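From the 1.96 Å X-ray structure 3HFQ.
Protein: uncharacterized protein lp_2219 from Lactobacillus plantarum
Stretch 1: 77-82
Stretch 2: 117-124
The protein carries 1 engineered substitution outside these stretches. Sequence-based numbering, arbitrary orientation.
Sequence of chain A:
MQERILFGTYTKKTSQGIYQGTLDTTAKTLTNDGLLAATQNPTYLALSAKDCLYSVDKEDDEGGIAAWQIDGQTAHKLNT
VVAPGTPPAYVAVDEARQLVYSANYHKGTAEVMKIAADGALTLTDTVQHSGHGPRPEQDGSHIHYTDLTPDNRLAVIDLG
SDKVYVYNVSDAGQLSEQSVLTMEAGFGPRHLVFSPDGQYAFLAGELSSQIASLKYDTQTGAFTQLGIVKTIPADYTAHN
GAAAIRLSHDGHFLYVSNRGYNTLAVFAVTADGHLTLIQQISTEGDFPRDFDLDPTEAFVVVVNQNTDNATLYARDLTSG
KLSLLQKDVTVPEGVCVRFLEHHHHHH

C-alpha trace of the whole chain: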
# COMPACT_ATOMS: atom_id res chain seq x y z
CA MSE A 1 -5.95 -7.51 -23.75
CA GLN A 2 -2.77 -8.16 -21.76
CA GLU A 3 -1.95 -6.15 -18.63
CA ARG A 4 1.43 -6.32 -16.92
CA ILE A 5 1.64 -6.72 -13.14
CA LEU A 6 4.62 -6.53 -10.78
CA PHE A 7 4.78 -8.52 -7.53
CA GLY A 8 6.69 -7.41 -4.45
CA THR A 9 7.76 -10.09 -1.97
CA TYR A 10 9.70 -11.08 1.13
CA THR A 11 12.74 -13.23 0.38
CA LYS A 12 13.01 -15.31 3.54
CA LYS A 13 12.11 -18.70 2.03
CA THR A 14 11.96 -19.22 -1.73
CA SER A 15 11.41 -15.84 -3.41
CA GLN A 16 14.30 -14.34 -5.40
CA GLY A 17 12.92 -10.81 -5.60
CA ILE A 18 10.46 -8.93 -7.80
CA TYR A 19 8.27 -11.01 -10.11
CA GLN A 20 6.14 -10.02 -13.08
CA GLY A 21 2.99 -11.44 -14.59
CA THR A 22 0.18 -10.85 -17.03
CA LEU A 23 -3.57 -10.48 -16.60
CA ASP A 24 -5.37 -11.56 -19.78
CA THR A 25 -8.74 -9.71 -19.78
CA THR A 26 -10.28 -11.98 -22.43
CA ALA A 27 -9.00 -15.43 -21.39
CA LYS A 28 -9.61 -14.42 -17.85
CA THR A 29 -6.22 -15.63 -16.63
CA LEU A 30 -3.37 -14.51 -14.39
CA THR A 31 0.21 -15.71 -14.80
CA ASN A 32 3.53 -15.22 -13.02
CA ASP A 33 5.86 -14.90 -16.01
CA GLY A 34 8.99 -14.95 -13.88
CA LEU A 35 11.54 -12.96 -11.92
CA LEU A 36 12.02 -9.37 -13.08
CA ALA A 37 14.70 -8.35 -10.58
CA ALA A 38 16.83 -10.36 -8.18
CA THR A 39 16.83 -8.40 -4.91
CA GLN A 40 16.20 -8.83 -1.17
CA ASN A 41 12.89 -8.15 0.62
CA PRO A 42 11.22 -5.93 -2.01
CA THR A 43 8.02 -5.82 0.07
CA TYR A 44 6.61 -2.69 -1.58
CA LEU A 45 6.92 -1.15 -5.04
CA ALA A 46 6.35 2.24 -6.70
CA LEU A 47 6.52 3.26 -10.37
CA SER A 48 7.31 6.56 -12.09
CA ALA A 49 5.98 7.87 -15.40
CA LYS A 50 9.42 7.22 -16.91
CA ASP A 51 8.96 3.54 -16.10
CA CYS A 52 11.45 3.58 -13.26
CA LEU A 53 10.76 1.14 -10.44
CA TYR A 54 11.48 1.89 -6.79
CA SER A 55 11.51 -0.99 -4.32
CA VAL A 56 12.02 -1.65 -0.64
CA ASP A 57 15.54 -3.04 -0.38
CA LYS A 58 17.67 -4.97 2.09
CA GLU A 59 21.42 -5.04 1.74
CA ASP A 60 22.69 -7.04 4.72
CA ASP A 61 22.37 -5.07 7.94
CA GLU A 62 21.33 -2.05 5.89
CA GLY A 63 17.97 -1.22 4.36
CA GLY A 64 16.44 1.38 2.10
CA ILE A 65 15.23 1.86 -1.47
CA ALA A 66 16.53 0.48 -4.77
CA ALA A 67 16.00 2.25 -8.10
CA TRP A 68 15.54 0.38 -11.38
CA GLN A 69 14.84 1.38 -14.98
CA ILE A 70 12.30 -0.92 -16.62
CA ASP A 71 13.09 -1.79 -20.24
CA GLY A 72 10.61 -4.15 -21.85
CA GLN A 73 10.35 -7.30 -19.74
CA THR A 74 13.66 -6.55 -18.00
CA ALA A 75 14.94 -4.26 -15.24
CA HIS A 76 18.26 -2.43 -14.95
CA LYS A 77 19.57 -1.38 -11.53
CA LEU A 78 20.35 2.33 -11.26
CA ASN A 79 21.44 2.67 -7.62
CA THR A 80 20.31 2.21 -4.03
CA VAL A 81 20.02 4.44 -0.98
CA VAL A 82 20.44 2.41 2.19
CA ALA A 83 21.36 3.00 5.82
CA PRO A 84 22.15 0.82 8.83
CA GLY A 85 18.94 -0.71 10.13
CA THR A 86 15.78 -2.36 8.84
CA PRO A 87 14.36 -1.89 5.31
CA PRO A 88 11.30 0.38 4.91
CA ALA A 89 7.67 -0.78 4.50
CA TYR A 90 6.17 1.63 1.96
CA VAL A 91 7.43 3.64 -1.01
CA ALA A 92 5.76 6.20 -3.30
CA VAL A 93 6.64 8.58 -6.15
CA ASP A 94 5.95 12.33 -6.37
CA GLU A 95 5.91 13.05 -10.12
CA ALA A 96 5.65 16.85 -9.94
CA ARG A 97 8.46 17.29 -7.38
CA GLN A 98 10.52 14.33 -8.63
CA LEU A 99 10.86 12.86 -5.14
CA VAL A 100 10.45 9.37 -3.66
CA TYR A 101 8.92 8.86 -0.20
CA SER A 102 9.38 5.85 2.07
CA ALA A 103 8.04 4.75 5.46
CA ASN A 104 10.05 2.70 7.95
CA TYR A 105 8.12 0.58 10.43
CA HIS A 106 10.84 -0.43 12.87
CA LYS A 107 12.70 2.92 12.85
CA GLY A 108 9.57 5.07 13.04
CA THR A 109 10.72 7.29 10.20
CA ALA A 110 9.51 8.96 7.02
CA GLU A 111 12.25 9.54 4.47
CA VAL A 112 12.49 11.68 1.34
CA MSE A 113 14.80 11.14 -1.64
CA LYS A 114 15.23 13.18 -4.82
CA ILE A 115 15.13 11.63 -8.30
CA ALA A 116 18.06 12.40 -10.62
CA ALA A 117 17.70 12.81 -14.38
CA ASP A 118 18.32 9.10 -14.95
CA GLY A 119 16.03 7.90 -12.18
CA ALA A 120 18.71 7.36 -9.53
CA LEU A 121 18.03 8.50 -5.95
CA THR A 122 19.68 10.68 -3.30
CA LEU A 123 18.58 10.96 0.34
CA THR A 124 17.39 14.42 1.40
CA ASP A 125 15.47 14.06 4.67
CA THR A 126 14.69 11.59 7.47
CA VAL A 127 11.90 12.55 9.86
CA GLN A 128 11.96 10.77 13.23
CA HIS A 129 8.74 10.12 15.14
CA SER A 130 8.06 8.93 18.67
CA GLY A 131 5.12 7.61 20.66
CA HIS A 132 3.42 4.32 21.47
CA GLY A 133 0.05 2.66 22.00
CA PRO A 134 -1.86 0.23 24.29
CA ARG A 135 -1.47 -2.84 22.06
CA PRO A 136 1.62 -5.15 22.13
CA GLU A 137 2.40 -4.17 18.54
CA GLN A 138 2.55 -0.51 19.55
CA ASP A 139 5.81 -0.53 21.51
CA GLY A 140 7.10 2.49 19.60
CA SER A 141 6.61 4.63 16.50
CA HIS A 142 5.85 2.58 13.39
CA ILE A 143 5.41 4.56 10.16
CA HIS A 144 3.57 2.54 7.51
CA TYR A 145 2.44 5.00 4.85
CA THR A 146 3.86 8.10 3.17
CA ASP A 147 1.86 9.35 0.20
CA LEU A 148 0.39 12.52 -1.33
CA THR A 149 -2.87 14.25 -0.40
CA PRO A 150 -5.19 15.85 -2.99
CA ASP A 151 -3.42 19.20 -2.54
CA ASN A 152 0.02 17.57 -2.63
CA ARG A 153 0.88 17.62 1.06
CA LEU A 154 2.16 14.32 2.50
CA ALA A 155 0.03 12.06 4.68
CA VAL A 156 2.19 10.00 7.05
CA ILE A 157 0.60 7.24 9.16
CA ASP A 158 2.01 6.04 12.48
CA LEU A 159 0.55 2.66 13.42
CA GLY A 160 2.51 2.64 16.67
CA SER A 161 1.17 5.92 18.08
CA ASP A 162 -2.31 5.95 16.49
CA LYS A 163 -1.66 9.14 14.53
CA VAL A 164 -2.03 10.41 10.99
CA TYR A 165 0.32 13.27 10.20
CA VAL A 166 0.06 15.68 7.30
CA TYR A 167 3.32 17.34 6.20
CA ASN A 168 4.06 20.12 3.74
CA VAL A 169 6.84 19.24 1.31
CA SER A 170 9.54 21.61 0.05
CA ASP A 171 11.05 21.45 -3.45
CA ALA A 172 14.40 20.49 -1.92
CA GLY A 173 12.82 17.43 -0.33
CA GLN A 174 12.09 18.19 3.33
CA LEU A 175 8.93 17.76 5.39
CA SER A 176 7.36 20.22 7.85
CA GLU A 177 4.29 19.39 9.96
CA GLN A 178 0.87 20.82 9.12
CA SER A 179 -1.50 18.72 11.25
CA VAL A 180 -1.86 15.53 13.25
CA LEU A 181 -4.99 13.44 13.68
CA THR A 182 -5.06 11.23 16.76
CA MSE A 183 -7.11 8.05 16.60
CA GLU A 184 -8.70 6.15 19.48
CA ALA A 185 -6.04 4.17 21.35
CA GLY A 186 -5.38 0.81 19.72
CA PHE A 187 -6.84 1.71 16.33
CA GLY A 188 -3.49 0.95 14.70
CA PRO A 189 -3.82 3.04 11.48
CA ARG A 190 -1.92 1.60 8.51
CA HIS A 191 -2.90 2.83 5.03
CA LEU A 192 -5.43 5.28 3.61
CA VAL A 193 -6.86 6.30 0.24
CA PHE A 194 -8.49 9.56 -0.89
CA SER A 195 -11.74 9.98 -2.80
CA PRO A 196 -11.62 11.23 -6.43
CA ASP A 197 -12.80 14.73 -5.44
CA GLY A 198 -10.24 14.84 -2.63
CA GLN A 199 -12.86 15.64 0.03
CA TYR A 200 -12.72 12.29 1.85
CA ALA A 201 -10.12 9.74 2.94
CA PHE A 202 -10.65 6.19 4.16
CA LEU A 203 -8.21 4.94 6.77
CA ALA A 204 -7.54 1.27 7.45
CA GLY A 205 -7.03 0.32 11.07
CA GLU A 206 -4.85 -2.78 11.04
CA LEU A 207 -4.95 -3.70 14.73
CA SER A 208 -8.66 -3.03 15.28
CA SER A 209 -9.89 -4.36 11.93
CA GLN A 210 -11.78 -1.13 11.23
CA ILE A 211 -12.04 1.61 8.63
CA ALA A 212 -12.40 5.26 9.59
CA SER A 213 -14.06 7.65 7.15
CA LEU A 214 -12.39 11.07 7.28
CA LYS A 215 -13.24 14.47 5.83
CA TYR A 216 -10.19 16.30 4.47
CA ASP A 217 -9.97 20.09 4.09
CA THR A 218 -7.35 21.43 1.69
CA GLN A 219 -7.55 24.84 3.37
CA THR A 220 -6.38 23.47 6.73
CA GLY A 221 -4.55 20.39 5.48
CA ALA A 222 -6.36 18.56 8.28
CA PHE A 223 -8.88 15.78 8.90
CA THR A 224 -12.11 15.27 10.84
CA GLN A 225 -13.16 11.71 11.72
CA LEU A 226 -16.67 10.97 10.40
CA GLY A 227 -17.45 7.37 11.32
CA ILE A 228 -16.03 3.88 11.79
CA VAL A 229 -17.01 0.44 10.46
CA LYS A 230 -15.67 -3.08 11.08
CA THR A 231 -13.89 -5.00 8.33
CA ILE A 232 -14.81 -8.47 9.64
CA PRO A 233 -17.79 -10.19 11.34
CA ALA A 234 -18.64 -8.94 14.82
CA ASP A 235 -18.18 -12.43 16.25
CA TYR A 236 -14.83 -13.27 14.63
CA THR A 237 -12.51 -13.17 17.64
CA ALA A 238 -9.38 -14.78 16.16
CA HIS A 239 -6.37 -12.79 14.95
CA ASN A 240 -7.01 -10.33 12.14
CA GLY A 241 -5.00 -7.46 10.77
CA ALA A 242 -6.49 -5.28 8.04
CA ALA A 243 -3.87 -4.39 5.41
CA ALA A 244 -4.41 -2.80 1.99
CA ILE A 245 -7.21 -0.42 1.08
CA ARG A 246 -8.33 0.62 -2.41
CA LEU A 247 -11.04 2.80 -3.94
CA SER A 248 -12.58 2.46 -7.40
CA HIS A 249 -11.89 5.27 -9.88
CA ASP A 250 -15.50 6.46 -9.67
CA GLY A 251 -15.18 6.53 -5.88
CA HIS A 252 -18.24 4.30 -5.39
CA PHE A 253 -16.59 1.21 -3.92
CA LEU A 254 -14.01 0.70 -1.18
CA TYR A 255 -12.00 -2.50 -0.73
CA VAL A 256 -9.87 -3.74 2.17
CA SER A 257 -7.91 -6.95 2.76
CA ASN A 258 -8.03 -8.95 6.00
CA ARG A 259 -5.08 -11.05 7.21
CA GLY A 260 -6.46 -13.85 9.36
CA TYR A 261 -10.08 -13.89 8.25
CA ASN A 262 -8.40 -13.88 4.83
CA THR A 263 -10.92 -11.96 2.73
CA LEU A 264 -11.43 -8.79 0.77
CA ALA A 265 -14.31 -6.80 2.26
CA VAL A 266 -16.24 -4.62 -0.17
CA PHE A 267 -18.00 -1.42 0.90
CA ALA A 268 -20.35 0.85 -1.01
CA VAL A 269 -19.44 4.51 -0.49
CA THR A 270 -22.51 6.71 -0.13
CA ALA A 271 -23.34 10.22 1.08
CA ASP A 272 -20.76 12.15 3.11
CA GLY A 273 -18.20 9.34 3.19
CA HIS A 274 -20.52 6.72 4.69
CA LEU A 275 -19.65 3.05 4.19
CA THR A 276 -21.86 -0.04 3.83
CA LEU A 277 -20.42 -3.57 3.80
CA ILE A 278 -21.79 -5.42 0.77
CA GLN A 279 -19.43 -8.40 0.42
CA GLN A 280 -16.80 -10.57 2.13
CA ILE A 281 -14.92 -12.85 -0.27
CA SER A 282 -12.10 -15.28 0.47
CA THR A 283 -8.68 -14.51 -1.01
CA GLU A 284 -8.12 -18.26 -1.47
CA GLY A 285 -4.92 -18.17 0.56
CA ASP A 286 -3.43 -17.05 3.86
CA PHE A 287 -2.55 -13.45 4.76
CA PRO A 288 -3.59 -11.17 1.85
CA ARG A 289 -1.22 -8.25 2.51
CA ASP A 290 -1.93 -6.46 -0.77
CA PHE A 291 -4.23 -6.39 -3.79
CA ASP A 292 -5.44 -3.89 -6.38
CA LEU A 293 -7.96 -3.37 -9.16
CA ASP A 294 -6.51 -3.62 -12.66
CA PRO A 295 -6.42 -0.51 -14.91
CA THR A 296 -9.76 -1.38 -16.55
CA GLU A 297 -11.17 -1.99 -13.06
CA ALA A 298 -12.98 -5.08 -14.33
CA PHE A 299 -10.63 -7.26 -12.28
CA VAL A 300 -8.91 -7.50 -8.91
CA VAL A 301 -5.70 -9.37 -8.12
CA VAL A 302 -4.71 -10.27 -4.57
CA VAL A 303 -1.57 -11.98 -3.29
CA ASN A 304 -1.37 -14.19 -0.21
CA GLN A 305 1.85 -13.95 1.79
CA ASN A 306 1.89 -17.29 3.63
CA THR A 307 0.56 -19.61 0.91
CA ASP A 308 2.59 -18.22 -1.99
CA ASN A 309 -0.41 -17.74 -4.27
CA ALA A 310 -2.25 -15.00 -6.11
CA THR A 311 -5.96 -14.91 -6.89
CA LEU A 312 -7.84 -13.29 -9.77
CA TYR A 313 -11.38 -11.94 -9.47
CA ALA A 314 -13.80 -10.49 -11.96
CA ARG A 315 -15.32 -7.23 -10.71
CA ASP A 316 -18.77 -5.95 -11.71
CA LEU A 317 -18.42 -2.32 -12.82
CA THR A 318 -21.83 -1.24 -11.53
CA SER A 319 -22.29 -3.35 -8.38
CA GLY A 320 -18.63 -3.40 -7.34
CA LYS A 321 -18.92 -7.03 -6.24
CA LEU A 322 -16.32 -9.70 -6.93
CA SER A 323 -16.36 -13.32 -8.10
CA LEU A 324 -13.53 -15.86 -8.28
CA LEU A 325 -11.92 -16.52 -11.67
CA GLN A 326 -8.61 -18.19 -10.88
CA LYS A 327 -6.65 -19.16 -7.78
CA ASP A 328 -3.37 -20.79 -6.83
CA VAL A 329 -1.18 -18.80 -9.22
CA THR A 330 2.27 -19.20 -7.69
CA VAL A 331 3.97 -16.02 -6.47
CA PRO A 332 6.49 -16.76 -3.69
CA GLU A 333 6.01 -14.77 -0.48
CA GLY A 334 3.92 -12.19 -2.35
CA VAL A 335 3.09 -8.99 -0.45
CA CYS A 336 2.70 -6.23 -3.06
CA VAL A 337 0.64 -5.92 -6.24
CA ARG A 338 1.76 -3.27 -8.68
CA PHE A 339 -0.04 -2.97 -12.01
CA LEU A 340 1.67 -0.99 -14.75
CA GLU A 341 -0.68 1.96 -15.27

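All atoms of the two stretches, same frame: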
# COMPACT_ATOMS: atom_id res chain seq x y z
N LYS A 77 19.33 -2.07 -12.79
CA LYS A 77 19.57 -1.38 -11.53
C LYS A 77 20.26 -0.04 -11.77
O LYS A 77 21.23 0.05 -12.53
CB LYS A 77 20.44 -2.23 -10.61
CG LYS A 77 20.67 -1.60 -9.23
CD LYS A 77 21.60 -2.44 -8.37
CE LYS A 77 23.05 -2.35 -8.84
NZ LYS A 77 23.62 -0.99 -8.63
N LEU A 78 19.76 1.01 -11.12
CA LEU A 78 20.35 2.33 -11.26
C LEU A 78 21.25 2.58 -10.05
O LEU A 78 22.44 2.85 -10.19
CB LEU A 78 19.25 3.39 -11.37
CG LEU A 78 18.38 3.26 -12.62
CD1 LEU A 78 17.13 4.12 -12.48
CD2 LEU A 78 19.19 3.66 -13.85
N ASN A 79 20.67 2.48 -8.85
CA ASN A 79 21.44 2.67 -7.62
C ASN A 79 20.54 2.35 -6.44
O ASN A 79 19.38 1.98 -6.62
CB ASN A 79 21.98 4.11 -7.53
CG ASN A 79 20.98 5.09 -6.95
OD1 ASN A 79 19.79 5.08 -7.29
ND2 ASN A 79 21.46 5.97 -6.08
N THR A 80 21.09 2.45 -5.23
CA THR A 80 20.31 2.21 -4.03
C THR A 80 20.69 3.24 -2.99
O THR A 80 21.79 3.79 -3.03
CB THR A 80 20.57 0.80 -3.43
OG1 THR A 80 21.88 0.75 -2.86
CG2 THR A 80 20.44 -0.28 -4.50
N VAL A 81 19.77 3.51 -2.07
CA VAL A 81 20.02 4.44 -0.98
C VAL A 81 19.66 3.66 0.27
O VAL A 81 18.48 3.45 0.56
CB VAL A 81 19.12 5.69 -1.08
CG1 VAL A 81 19.32 6.57 0.14
CG2 VAL A 81 19.45 6.46 -2.35
N VAL A 82 20.67 3.20 0.99
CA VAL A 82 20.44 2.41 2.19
C VAL A 82 21.17 2.99 3.39
O VAL A 82 22.07 3.82 3.26
CB VAL A 82 20.90 0.96 1.98
CG1 VAL A 82 20.06 0.30 0.89
CG2 VAL A 82 22.37 0.92 1.59
N ALA A 117 18.15 12.87 -13.00
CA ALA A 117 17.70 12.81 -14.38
C ALA A 117 17.57 11.40 -14.94
O ALA A 117 16.72 11.14 -15.79
CB ALA A 117 18.65 13.63 -15.26
N ASP A 118 18.38 10.47 -14.45
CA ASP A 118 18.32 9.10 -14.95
C ASP A 118 17.51 8.16 -14.07
O ASP A 118 17.48 6.95 -14.30
CB ASP A 118 19.74 8.55 -15.14
CG ASP A 118 20.46 8.34 -13.83
OD1 ASP A 118 20.01 8.88 -12.80
OD2 ASP A 118 21.49 7.63 -13.84
N GLY A 119 16.85 8.72 -13.06
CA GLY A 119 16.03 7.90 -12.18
C GLY A 119 16.67 7.53 -10.85
O GLY A 119 15.97 7.10 -9.93
N ALA A 120 17.98 7.69 -10.76
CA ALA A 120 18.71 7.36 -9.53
C ALA A 120 18.26 8.25 -8.37
O ALA A 120 17.75 9.34 -8.59
CB ALA A 120 20.21 7.52 -9.77
N LEU A 121 18.46 7.77 -7.14
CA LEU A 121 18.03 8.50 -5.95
C LEU A 121 19.14 9.03 -5.04
O LEU A 121 20.26 8.53 -5.04
CB LEU A 121 17.12 7.61 -5.11
CG LEU A 121 15.83 7.10 -5.76
CD1 LEU A 121 15.09 6.22 -4.77
CD2 LEU A 121 14.97 8.28 -6.19
N THR A 122 18.78 10.06 -4.27
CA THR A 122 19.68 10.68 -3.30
C THR A 122 18.85 11.07 -2.09
O THR A 122 17.82 11.74 -2.22
CB THR A 122 20.34 11.95 -3.85
OG1 THR A 122 21.02 11.66 -5.08
CG2 THR A 122 21.35 12.51 -2.85
N LEU A 123 19.29 10.65 -0.91
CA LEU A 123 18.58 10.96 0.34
C LEU A 123 18.61 12.45 0.64
O LEU A 123 19.65 13.10 0.49
CB LEU A 123 19.22 10.20 1.50
CG LEU A 123 18.62 10.38 2.89
CD1 LEU A 123 17.22 9.78 2.93
CD2 LEU A 123 19.52 9.70 3.92
N THR A 124 17.47 13.00 1.06
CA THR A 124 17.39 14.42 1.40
C THR A 124 16.91 14.68 2.82
O THR A 124 17.36 15.63 3.47
CB THR A 124 16.44 15.19 0.44
OG1 THR A 124 15.15 14.58 0.45
CG2 THR A 124 17.00 15.21 -0.98

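How do the two backbones lie against each other? Residues 77-82 form a strand throughout, while the second stretch arrives as a turn and becomes a strand only from Leu-121 onward. The two strands run in nearly the same direction, their N-to-C axes 22° apart, and come within 6.7 Å of each other. That spacing is wider than in a hydrogen-bonded sheet, and no backbone-to-backbone hydrogen bond joins them. The nearest CA atoms tell the same story: Leu-78 CA lies 5.6 Å from Ala-120 CA, and Val-81 CA lies 6.7 Å from Thr-122 CA. Side chains of the first strand fill the gap, and together the two stretches bury a modest 330 Å².

What, then, bonds one stretch to the other? The answer is a single carboxamide, that of Asn-79, whose side chain points toward the second stretch with chi1 in the p well. Its oxygen accepts from the backbone of Leu-121, with Leu-121 N 3.0 Å from Asn-79 OD1 and an angle of 166° at the hydrogen. Its nitrogen donates to the same residue, Asn-79 ND2 lying 3.0 Å from Leu-121 O at 157°. An amide group carries an acceptor and a donor side by side, and here both are matched to the amide and carbonyl of one residue, much as a neighbouring strand would do. Leu-121 thus has its backbone N and O satisfied by a side chain. The arrangement also brings Asn-79 OD1 to 3.4 Å from Ala-120 CA, so the oxygen sits closely against the backbone just before the strand.

How is the turn ahead of that strand held? Asp-118 turns its carboxylate forward along its own stretch: Ala-120 N donates to Asp-118 OD1 over 3.1 Å, at 163°. The amides of Ala-120 and Leu-121 are therefore both taken up by side-chain oxygens, one from within the stretch and one from across the contact. Between Asp-118 and Ala-120, Gly-119 has phi/psi of 100/-16, a conformation in which a CB would be jammed against the preceding carbonyl oxygen. An ideal CB there would also stand 2.9 Å from Leu-78 CD1, a clash, so the contact too leaves no room for one.

Where do the apolar side chains meet? Leu-78 and Val-81 both point toward the second stretch, on the two sides of Asn-79 in sequence. Leu-78 packs against the turn, with Leu-78 CD1 3.4 Å from Asp-118 O and 3.8 Å from Gly-119 C; these are van der Waals contacts of a methyl group with backbone. Val-81 meets the strand instead. Val-81 CG2 lies 3.8 Å from Leu-121 CB, and Val-81 CG1 lies 3.9 Å from Leu-123 CB, so its two methyls reach residues two apart. Thr-80 and Thr-122 point away, and the apolar side-chain pairs are both made by Val-81.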